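Local coordinates for uncharacterized protein, DUF633, LMOf2365_1472 (Listeria monocytogenes str. 4b F2365, PDB 3GNL), which is uncharacterized but probably methylates tRNA at N1 of adenine 22, using S-adenosylmethionine as methyl donor, at residues Met99-Arg105 and Pro125-Gln131; Tyr18-Glu23 and Thr119-Leu123. All coordinates share one frame; numbering follows the deposited sequence.

Interaction 1 of 2, residues Met99-Arg105 and Pro125-Gln131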
# COMPACT_ATOMS: atom_id res chain seq x y z
N MSE A 99 -0.25 0.13 7.00
CA MSE A 99 -1.58 -0.22 7.53
C MSE A 99 -2.07 -1.39 6.71
O MSE A 99 -1.64 -1.59 5.58
CB MSE A 99 -2.56 0.92 7.26
CG MSE A 99 -2.28 2.14 8.04
SE MSE A 99 -3.71 3.38 7.69
CE MSE A 99 -2.61 5.02 7.72
N GLY A 100 -3.07 -2.10 7.23
CA GLY A 100 -3.65 -3.18 6.43
C GLY A 100 -4.42 -2.66 5.23
O GLY A 100 -5.01 -1.57 5.29
N GLY A 101 -4.45 -3.48 4.18
CA GLY A 101 -5.18 -3.16 2.93
C GLY A 101 -6.63 -2.81 3.14
O GLY A 101 -7.13 -1.93 2.45
N THR A 102 -7.34 -3.53 4.03
CA THR A 102 -8.76 -3.25 4.29
C THR A 102 -8.92 -1.85 4.90
O THR A 102 -9.80 -1.10 4.48
CB THR A 102 -9.40 -4.35 5.18
OG1 THR A 102 -9.11 -5.62 4.59
CG2 THR A 102 -10.89 -4.19 5.24
N LEU A 103 -8.05 -1.51 5.85
CA LEU A 103 -8.09 -0.20 6.54
C LEU A 103 -7.83 0.92 5.54
O LEU A 103 -8.50 1.96 5.58
CB LEU A 103 -7.06 -0.09 7.67
CG LEU A 103 -7.07 1.25 8.46
CD1 LEU A 103 -8.51 1.77 8.85
CD2 LEU A 103 -6.19 1.19 9.70
N ILE A 104 -6.83 0.72 4.68
CA ILE A 104 -6.52 1.69 3.63
C ILE A 104 -7.68 1.86 2.69
O ILE A 104 -8.03 2.98 2.33
CB ILE A 104 -5.22 1.33 2.81
CG1 ILE A 104 -3.99 1.35 3.73
CG2 ILE A 104 -5.03 2.33 1.66
CD1 ILE A 104 -2.66 0.96 3.07
N ARG A 105 -8.29 0.75 2.30
CA ARG A 105 -9.44 0.80 1.41
C ARG A 105 -10.53 1.63 2.07
O ARG A 105 -11.14 2.50 1.40
CB ARG A 105 -9.97 -0.62 1.10
CG ARG A 105 -11.07 -0.57 0.01
CD ARG A 105 -11.37 -1.98 -0.55
NE ARG A 105 -12.34 -1.90 -1.63
CZ ARG A 105 -12.67 -2.91 -2.45
NH1 ARG A 105 -12.14 -4.13 -2.29
NH2 ARG A 105 -13.56 -2.70 -3.42
N PRO A 125 0.33 -1.36 1.62
CA PRO A 125 -0.45 -2.19 2.58
C PRO A 125 0.39 -3.33 3.16
O PRO A 125 1.19 -3.94 2.45
CB PRO A 125 -1.55 -2.77 1.71
CG PRO A 125 -0.89 -2.94 0.33
CD PRO A 125 0.05 -1.72 0.23
N ASN A 126 0.18 -3.58 4.44
CA ASN A 126 0.92 -4.61 5.18
C ASN A 126 0.24 -5.99 5.06
O ASN A 126 0.81 -6.98 5.48
CB ASN A 126 1.01 -4.23 6.64
CG ASN A 126 2.03 -3.14 6.90
OD1 ASN A 126 2.85 -2.80 6.04
ND2 ASN A 126 1.98 -2.59 8.08
N ILE A 127 -0.98 -6.01 4.54
CA ILE A 127 -1.78 -7.25 4.38
C ILE A 127 -2.82 -6.95 3.33
O ILE A 127 -3.20 -5.77 3.15
CB ILE A 127 -2.46 -7.68 5.76
CG1 ILE A 127 -3.16 -9.06 5.71
CG2 ILE A 127 -3.44 -6.65 6.28
CD1 ILE A 127 -3.70 -9.53 7.14
N ALA A 128 -3.30 -7.99 2.65
CA ALA A 128 -4.43 -7.86 1.73
C ALA A 128 -4.28 -6.71 0.69
O ALA A 128 -5.22 -5.91 0.50
CB ALA A 128 -5.72 -7.70 2.53
N ALA A 129 -3.12 -6.70 0.04
CA ALA A 129 -2.85 -5.73 -1.03
C ALA A 129 -3.95 -5.84 -2.11
O ALA A 129 -4.38 -4.84 -2.69
CB ALA A 129 -1.47 -5.97 -1.64
N TRP A 130 -4.41 -7.06 -2.39
CA TRP A 130 -5.42 -7.27 -3.41
C TRP A 130 -6.66 -6.39 -3.19
O TRP A 130 -7.32 -6.03 -4.18
CB TRP A 130 -5.82 -8.77 -3.49
CG TRP A 130 -6.58 -9.25 -2.28
CD1 TRP A 130 -6.05 -9.84 -1.16
CD2 TRP A 130 -8.01 -9.18 -2.04
NE1 TRP A 130 -7.04 -10.15 -0.26
CE2 TRP A 130 -8.25 -9.75 -0.77
CE3 TRP A 130 -9.10 -8.70 -2.80
CZ2 TRP A 130 -9.54 -9.87 -0.22
CZ3 TRP A 130 -10.37 -8.80 -2.26
CH2 TRP A 130 -10.57 -9.39 -0.98
N GLN A 131 -6.99 -6.04 -1.95
CA GLN A 131 -8.16 -5.21 -1.64
C GLN A 131 -8.01 -3.86 -2.33
O GLN A 131 -9.00 -3.29 -2.80
CB GLN A 131 -8.28 -4.95 -0.15
CG GLN A 131 -8.69 -6.13 0.68
CD GLN A 131 -10.18 -6.19 0.82
OE1 GLN A 131 -10.91 -5.46 0.14
NE2 GLN A 131 -10.66 -7.08 1.70
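G101 N donates a 2.8 Å hydrogen bond to I127 O, and N126 N donates one of 2.9 Å to M99 O. Side chains pack on the glycine backbone: the CG2 branch of I127 lies 3.5 Å from G100 CA, and P125 CB packs 3.8 Å from G101 CA. Glycine suits position 101, since a CB there would run into the carbonyl oxygens of I127 and A128. Farther along helix 101-110, the end of I104 meets the P125 ring, with I104 CD1 4.1 Å from P125 CB, an apolar pair that L132 also touches. At the outer end R105 NH1 donates to Q131 OE1 over 3.0 Å, nearly in line with the amide C=O, the guanidinium and amide planes standing 76° apart. The bend in Q131 about CB-CG (chi2 -91°) carries its amide past T102 to the arginine. Q131 CG lies over the centre of the W130 ring, 3.8 Å above its plane. The contact joins the ends of neighbouring parallel strands of the Rossmann-like sheet, where each strand gives way to its helix. Salt bridges to E109 and E134, with the Q131 bond, fix the guanidinium's orientation, and R105 would in turn probably keep both carboxylates ionised.

Interaction 2 of 2, residues Tyr18-Glu23 and Thr119-Leu123; sequences YITKNE and TKLIL
K120 extends from its strand to the loop 18-23, where its NZ donates to Y18 O over 2.7 Å, nearly in line with the carbonyl, and forms a salt bridge with E23 OE2 at 2.8 Å. The aliphatic chain starts with CG opposite the backbone N (chi1 -177°) and bends about CG-CD (chi3 55°), which brings the ammonium group between the two acceptors. E23 OE2 offers the lysine its syn lone pair; it also accepts from T20 N, 2.8 Å away and above the carboxylate plane, and from K21 N on the anti side. Three donors thus grip one oxygen, while OE1 bonds to T93 OG1. The loop leads from helix 10-16 into strand 23-28, which lies beside strand 93-99 in the Rossmann-like sheet, with strand 120-125 next beyond it. Beside this polar group the packing is apolar and close: I122, a beta-branched residue well suited to a strand, puts CD1 3.6 Å from I19 CG1 and 3.7 Å from Y18 CB. The Y18 ring itself runs on toward I158 and V160. The solvent side is looser, for T20 OG1 stays 3.9 Å from K120 NZ and the exposed K21 keeps its NZ 5.6 Å from that of K120.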
# COMPACT_ATOMS: atom_id res chain seq x y z
N TYR A 18 8.65 7.57 -5.18
CA TYR A 18 7.56 7.85 -6.10
C TYR A 18 7.04 9.27 -6.01
O TYR A 18 6.12 9.63 -6.72
CB TYR A 18 6.44 6.83 -5.92
CG TYR A 18 6.89 5.43 -6.31
CD1 TYR A 18 7.20 5.11 -7.65
CD2 TYR A 18 6.97 4.42 -5.35
CE1 TYR A 18 7.61 3.82 -8.02
CE2 TYR A 18 7.37 3.09 -5.71
CZ TYR A 18 7.67 2.82 -7.04
OH TYR A 18 8.06 1.54 -7.40
N ILE A 19 7.66 10.07 -5.15
CA ILE A 19 7.30 11.51 -5.03
C ILE A 19 8.41 12.22 -5.78
O ILE A 19 9.54 12.14 -5.38
CB ILE A 19 7.31 11.96 -3.55
CG1 ILE A 19 6.24 11.19 -2.76
CG2 ILE A 19 7.07 13.48 -3.44
CD1 ILE A 19 6.31 11.34 -1.22
N THR A 20 8.10 12.88 -6.90
CA THR A 20 9.16 13.30 -7.82
C THR A 20 9.04 14.72 -8.36
O THR A 20 10.01 15.24 -8.92
CB THR A 20 9.22 12.32 -9.07
OG1 THR A 20 7.94 12.31 -9.71
CG2 THR A 20 9.60 10.91 -8.63
N LYS A 21 7.88 15.31 -8.25
CA LYS A 21 7.57 16.50 -9.06
C LYS A 21 7.37 17.76 -8.23
O LYS A 21 6.51 18.61 -8.56
CB LYS A 21 6.34 16.23 -9.91
CG LYS A 21 6.50 15.07 -10.90
CD LYS A 21 5.14 14.45 -11.20
CE LYS A 21 4.20 15.45 -11.86
NZ LYS A 21 2.79 15.01 -11.78
N ASN A 22 8.11 17.87 -7.13
CA ASN A 22 7.93 19.02 -6.21
C ASN A 22 6.42 19.18 -5.88
O ASN A 22 5.83 20.25 -6.02
CB ASN A 22 8.54 20.29 -6.84
CG ASN A 22 8.67 21.45 -5.85
OD1 ASN A 22 8.22 22.56 -6.13
ND2 ASN A 22 9.30 21.20 -4.69
N GLU A 23 5.82 18.09 -5.40
CA GLU A 23 4.37 17.93 -5.17
C GLU A 23 3.87 18.41 -3.80
O GLU A 23 4.66 18.50 -2.86
CB GLU A 23 4.04 16.40 -5.32
CG GLU A 23 5.06 15.70 -6.29
CD GLU A 23 4.80 14.23 -6.54
OE1 GLU A 23 4.00 13.64 -5.79
OE2 GLU A 23 5.45 13.67 -7.45
N THR A 119 -3.87 13.52 -7.91
CA THR A 119 -3.43 12.85 -9.15
C THR A 119 -2.50 11.62 -8.94
O THR A 119 -2.05 10.97 -9.90
CB THR A 119 -2.74 13.84 -10.12
OG1 THR A 119 -1.71 14.56 -9.43
CG2 THR A 119 -3.76 14.86 -10.69
N LYS A 120 -2.17 11.35 -7.68
CA LYS A 120 -1.27 10.23 -7.40
C LYS A 120 -1.56 9.68 -6.02
O LYS A 120 -1.72 10.44 -5.06
CB LYS A 120 0.19 10.63 -7.56
CG LYS A 120 1.22 9.49 -7.35
CD LYS A 120 2.60 9.72 -7.98
CE LYS A 120 3.22 11.04 -7.50
NZ LYS A 120 4.51 11.13 -8.20
N LEU A 121 -1.68 8.35 -5.91
CA LEU A 121 -1.74 7.69 -4.60
C LEU A 121 -0.54 6.77 -4.55
O LEU A 121 -0.23 6.07 -5.52
CB LEU A 121 -3.01 6.83 -4.39
CG LEU A 121 -4.36 7.49 -4.58
CD1 LEU A 121 -5.55 6.47 -4.58
CD2 LEU A 121 -4.56 8.53 -3.49
N ILE A 122 0.14 6.77 -3.41
CA ILE A 122 1.23 5.82 -3.17
C ILE A 122 0.84 5.00 -1.93
O ILE A 122 0.72 5.56 -0.79
CB ILE A 122 2.55 6.51 -2.89
CG1 ILE A 122 2.94 7.41 -4.08
CG2 ILE A 122 3.62 5.46 -2.66
CD1 ILE A 122 4.00 8.49 -3.72
N LEU A 123 0.52 3.72 -2.13
CA LEU A 123 -0.09 2.95 -1.02
C LEU A 123 0.83 1.79 -0.70
O LEU A 123 1.41 1.15 -1.59
CB LEU A 123 -1.47 2.41 -1.45
CG LEU A 123 -2.42 3.43 -2.03
CD1 LEU A 123 -3.73 2.68 -2.39
CD2 LEU A 123 -2.65 4.60 -1.05

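The two contacts are centred about 19 Å apart and share strand 120-125: interaction 2 engages its beginning and interaction 1 its end. Along the chain their segments alternate, 18-23, 99-105, 119-123 and 125-131, so that helix 101-110 leaves from interaction 1 and the chain then returns to the sheet at interaction 2. This is a beta-alpha-beta crossover between the neighbouring parallel strands 93-99 and 120-125. I104 CG2 and L123 CD2, 4.3 Å apart, pack the two regions directly together. Interaction 1 lies at the C-terminal ends of the parallel strands, where Rossmann-like methyltransferases bind cofactor and substrate, so probably on the active-site side; interaction 2 lies at their N-terminal ends.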